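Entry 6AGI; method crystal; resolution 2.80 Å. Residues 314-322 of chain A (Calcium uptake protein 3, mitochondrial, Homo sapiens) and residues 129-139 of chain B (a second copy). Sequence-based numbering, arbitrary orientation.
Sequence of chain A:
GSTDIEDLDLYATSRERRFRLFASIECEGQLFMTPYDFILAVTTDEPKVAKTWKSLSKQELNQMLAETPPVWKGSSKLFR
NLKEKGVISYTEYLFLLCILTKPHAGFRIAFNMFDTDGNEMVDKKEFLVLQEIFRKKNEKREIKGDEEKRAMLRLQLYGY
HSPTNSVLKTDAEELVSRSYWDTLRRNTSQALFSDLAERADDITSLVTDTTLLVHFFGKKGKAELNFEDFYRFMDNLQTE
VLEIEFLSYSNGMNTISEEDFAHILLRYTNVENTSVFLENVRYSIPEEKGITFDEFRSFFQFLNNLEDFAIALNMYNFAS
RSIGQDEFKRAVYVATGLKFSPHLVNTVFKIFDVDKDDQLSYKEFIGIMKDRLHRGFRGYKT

Chain A (314-322) NMYNFASRS
Chain B 129-139: VLQEIFRKKNE

The most unusual feature of this contact is an arginine from one copy reaching a main-chain carbonyl within a helix of the other. Arg A321 donates from NH2 to Phe B134 O at 2.6 Å, and weakly from NE to the same Phe B134 O at 3.4 Å. The carbonyl lies near the guanidinium plane, where the N-H groups point. NH2 is modelled too close to Asn B138 CB, so its exact place is less sure. Arginine suits this site because its long side chain (chi1 m, chi2 m, chi3 t, chi4 -110°) carries several donors; its NE also lies 3.3 Å from Lys B137 CB, a lysine modelled only to CB.

Backbone geometry positions that arm. Residues 314-318 of chain A are helical; Ser A320 then takes positive phi (53/59) in a Schellman motif, with Arg A321 N bonding Tyr A316 O at 3.0 Å, and Arg A321 turns extended (-131/159). Helix 129-138 of chain B runs in broadly the same direction, at 35°, with axes 11.6 Å apart at closest approach. In register, Met A315 CA lies 9.3 Å from Leu B130 CA, Ala A319 CA 7.2 Å from Phe B134 CA, and Arg A321 CA 6.9 Å from Lys B137 CA.

Phe B134 (chi1 m, chi2 -6°) fills the space between the backbones. Ala A319 CB sits over one face of its ring, 3.8 Å from Phe B134 CD2, a CH-pi contact for which a small methyl is well suited. Met A315 CG meets the ring edge, 3.7 Å from Phe B134 CE2. The phenylalanine edge points toward the face of Tyr A316 (chi1 m, chi2 78°), planes at 69°. Flexible Met A315 (chi1 t, chi2 132°, chi3 p) also brings CE within 3.9 Å of Leu B130 CD1, on a leucine with chi1 m and chi2 t, extending the apolar packing.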

# COMPACT_ATOMS: atom_id res chain seq x y z
N ASN A 314 -1.36 2.30 -10.80
CA ASN A 314 -1.01 3.66 -10.45
C ASN A 314 -1.19 4.62 -11.62
O ASN A 314 -1.66 5.75 -11.45
CB ASN A 314 0.45 3.69 -9.98
CG ASN A 314 0.71 4.74 -8.94
OD1 ASN A 314 -0.22 5.31 -8.38
ND2 ASN A 314 1.98 5.01 -8.68
N MET A 315 -0.82 4.19 -12.81
CA MET A 315 -0.98 5.16 -13.88
C MET A 315 -2.43 5.36 -14.29
O MET A 315 -2.78 6.46 -14.72
CB MET A 315 -0.17 4.82 -15.08
CG MET A 315 0.08 6.09 -15.76
SD MET A 315 1.79 6.07 -16.07
CE MET A 315 1.82 4.72 -17.24
N TYR A 316 -3.27 4.32 -14.18
CA TYR A 316 -4.69 4.56 -14.37
C TYR A 316 -5.17 5.61 -13.40
O TYR A 316 -5.98 6.48 -13.76
CB TYR A 316 -5.51 3.29 -14.18
CG TYR A 316 -5.41 2.25 -15.27
CD1 TYR A 316 -4.32 1.40 -15.35
CD2 TYR A 316 -6.39 2.16 -16.25
CE1 TYR A 316 -4.23 0.44 -16.36
CE2 TYR A 316 -6.31 1.21 -17.26
CZ TYR A 316 -5.23 0.36 -17.31
OH TYR A 316 -5.16 -0.58 -18.31
N ASN A 317 -4.65 5.58 -12.16
CA ASN A 317 -5.13 6.53 -11.16
C ASN A 317 -4.56 7.93 -11.42
O ASN A 317 -5.26 8.93 -11.22
CB ASN A 317 -4.75 6.04 -9.76
CG ASN A 317 -4.87 7.12 -8.69
OD1 ASN A 317 -5.72 8.01 -8.77
ND2 ASN A 317 -3.98 7.06 -7.70
N PHE A 318 -3.34 8.01 -11.94
CA PHE A 318 -2.77 9.30 -12.35
C PHE A 318 -3.54 9.92 -13.52
O PHE A 318 -3.66 11.15 -13.61
CB PHE A 318 -1.30 9.11 -12.73
CG PHE A 318 -0.33 9.28 -11.58
CD1 PHE A 318 0.08 10.54 -11.19
CD2 PHE A 318 0.16 8.19 -10.89
CE1 PHE A 318 0.97 10.70 -10.13
CE2 PHE A 318 1.05 8.35 -9.84
CZ PHE A 318 1.45 9.61 -9.46
N ALA A 319 -4.09 9.10 -14.39
CA ALA A 319 -4.73 9.62 -15.58
C ALA A 319 -6.23 9.80 -15.43
O ALA A 319 -6.89 10.17 -16.41
CB ALA A 319 -4.44 8.71 -16.77
N SER A 320 -6.80 9.55 -14.24
CA SER A 320 -8.25 9.57 -14.03
C SER A 320 -8.94 8.66 -15.06
O SER A 320 -9.80 9.08 -15.84
CB SER A 320 -8.80 11.01 -14.14
OG SER A 320 -8.34 11.87 -13.11
N ARG A 321 -8.56 7.39 -15.03
CA ARG A 321 -9.10 6.45 -16.00
C ARG A 321 -9.58 5.20 -15.29
O ARG A 321 -9.18 4.91 -14.15
CB ARG A 321 -8.06 6.08 -17.06
CG ARG A 321 -7.57 7.30 -17.80
CD ARG A 321 -8.67 7.90 -18.64
NE ARG A 321 -8.11 8.63 -19.77
CZ ARG A 321 -8.14 9.95 -19.90
NH1 ARG A 321 -8.75 10.71 -18.98
NH2 ARG A 321 -7.57 10.51 -20.96
N SER A 322 -10.46 4.48 -15.98
CA SER A 322 -11.14 3.30 -15.47
C SER A 322 -10.63 2.05 -16.18
O SER A 322 -10.35 2.10 -17.39
CB SER A 322 -12.65 3.41 -15.68
OG SER A 322 -13.20 4.42 -14.87
N VAL B 129 1.05 1.12 -26.20
CA VAL B 129 -0.36 0.84 -25.95
C VAL B 129 -0.96 1.74 -24.88
O VAL B 129 -2.15 2.02 -24.89
CB VAL B 129 -0.61 -0.63 -25.58
CG1 VAL B 129 0.04 -1.53 -26.59
CG2 VAL B 129 -0.14 -0.90 -24.13
N LEU B 130 -0.17 2.20 -23.93
CA LEU B 130 -0.89 2.94 -22.90
C LEU B 130 -1.20 4.36 -23.33
O LEU B 130 -2.26 4.89 -22.98
CB LEU B 130 -0.12 2.87 -21.60
CG LEU B 130 0.12 1.58 -20.81
CD1 LEU B 130 1.05 1.66 -19.55
CD2 LEU B 130 -1.25 1.24 -20.47
N GLN B 131 -0.32 4.99 -24.11
CA GLN B 131 -0.72 6.26 -24.70
C GLN B 131 -1.94 6.05 -25.58
O GLN B 131 -2.82 6.91 -25.63
CB GLN B 131 0.43 6.92 -25.47
CG GLN B 131 0.01 8.21 -26.21
CD GLN B 131 1.04 9.35 -26.17
OE1 GLN B 131 0.67 10.54 -26.13
NE2 GLN B 131 2.33 9.01 -26.18
N GLU B 132 -2.05 4.87 -26.22
CA GLU B 132 -3.28 4.61 -26.97
C GLU B 132 -4.49 4.55 -26.04
O GLU B 132 -5.57 5.04 -26.38
CB GLU B 132 -3.19 3.29 -27.77
CG GLU B 132 -3.94 2.12 -27.09
CD GLU B 132 -3.93 0.79 -27.83
OE1 GLU B 132 -4.15 -0.24 -27.15
OE2 GLU B 132 -3.68 0.75 -29.05
N ILE B 133 -4.33 3.94 -24.86
CA ILE B 133 -5.47 3.71 -23.97
C ILE B 133 -5.98 5.02 -23.38
O ILE B 133 -7.20 5.27 -23.34
CB ILE B 133 -5.10 2.70 -22.88
CG1 ILE B 133 -4.72 1.34 -23.49
CG2 ILE B 133 -6.25 2.52 -21.91
CD1 ILE B 133 -5.78 0.72 -24.39
N PHE B 134 -5.07 5.88 -22.93
CA PHE B 134 -5.49 7.12 -22.27
C PHE B 134 -6.04 8.12 -23.27
O PHE B 134 -6.97 8.87 -22.95
CB PHE B 134 -4.32 7.69 -21.47
CG PHE B 134 -3.81 6.76 -20.40
CD1 PHE B 134 -4.46 5.56 -20.12
CD2 PHE B 134 -2.66 7.07 -19.67
CE1 PHE B 134 -3.99 4.68 -19.15
CE2 PHE B 134 -2.19 6.21 -18.69
CZ PHE B 134 -2.86 5.01 -18.43
N ARG B 135 -5.49 8.12 -24.49
CA ARG B 135 -6.03 8.94 -25.57
C ARG B 135 -7.54 8.73 -25.73
O ARG B 135 -8.33 9.68 -25.71
CB ARG B 135 -5.30 8.58 -26.87
CG ARG B 135 -5.18 9.72 -27.88
CD ARG B 135 -6.41 9.85 -28.75
NE ARG B 135 -6.75 8.57 -29.37
CZ ARG B 135 -6.07 8.04 -30.38
NH1 ARG B 135 -5.01 8.66 -30.89
NH2 ARG B 135 -6.46 6.87 -30.87
N LYS B 136 -7.95 7.45 -25.83
CA LYS B 136 -9.32 7.10 -26.21
C LYS B 136 -10.31 7.34 -25.07
O LYS B 136 -11.46 7.74 -25.32
CB LYS B 136 -9.36 5.64 -26.67
N LYS B 137 -9.89 7.01 -23.86
CA LYS B 137 -10.73 7.01 -22.68
C LYS B 137 -11.41 8.30 -22.24
O LYS B 137 -12.56 8.29 -21.87
CB LYS B 137 -9.87 6.49 -21.54
N ASN B 138 -10.64 9.39 -22.23
CA ASN B 138 -11.14 10.68 -21.80
C ASN B 138 -12.17 11.25 -22.76
O ASN B 138 -13.08 11.98 -22.36
CB ASN B 138 -9.98 11.67 -21.62
N GLU B 139 -12.00 10.94 -24.04
CA GLU B 139 -12.92 11.42 -25.06
C GLU B 139 -14.28 10.96 -24.59
O GLU B 139 -14.47 9.78 -24.32
CB GLU B 139 -12.59 10.81 -26.42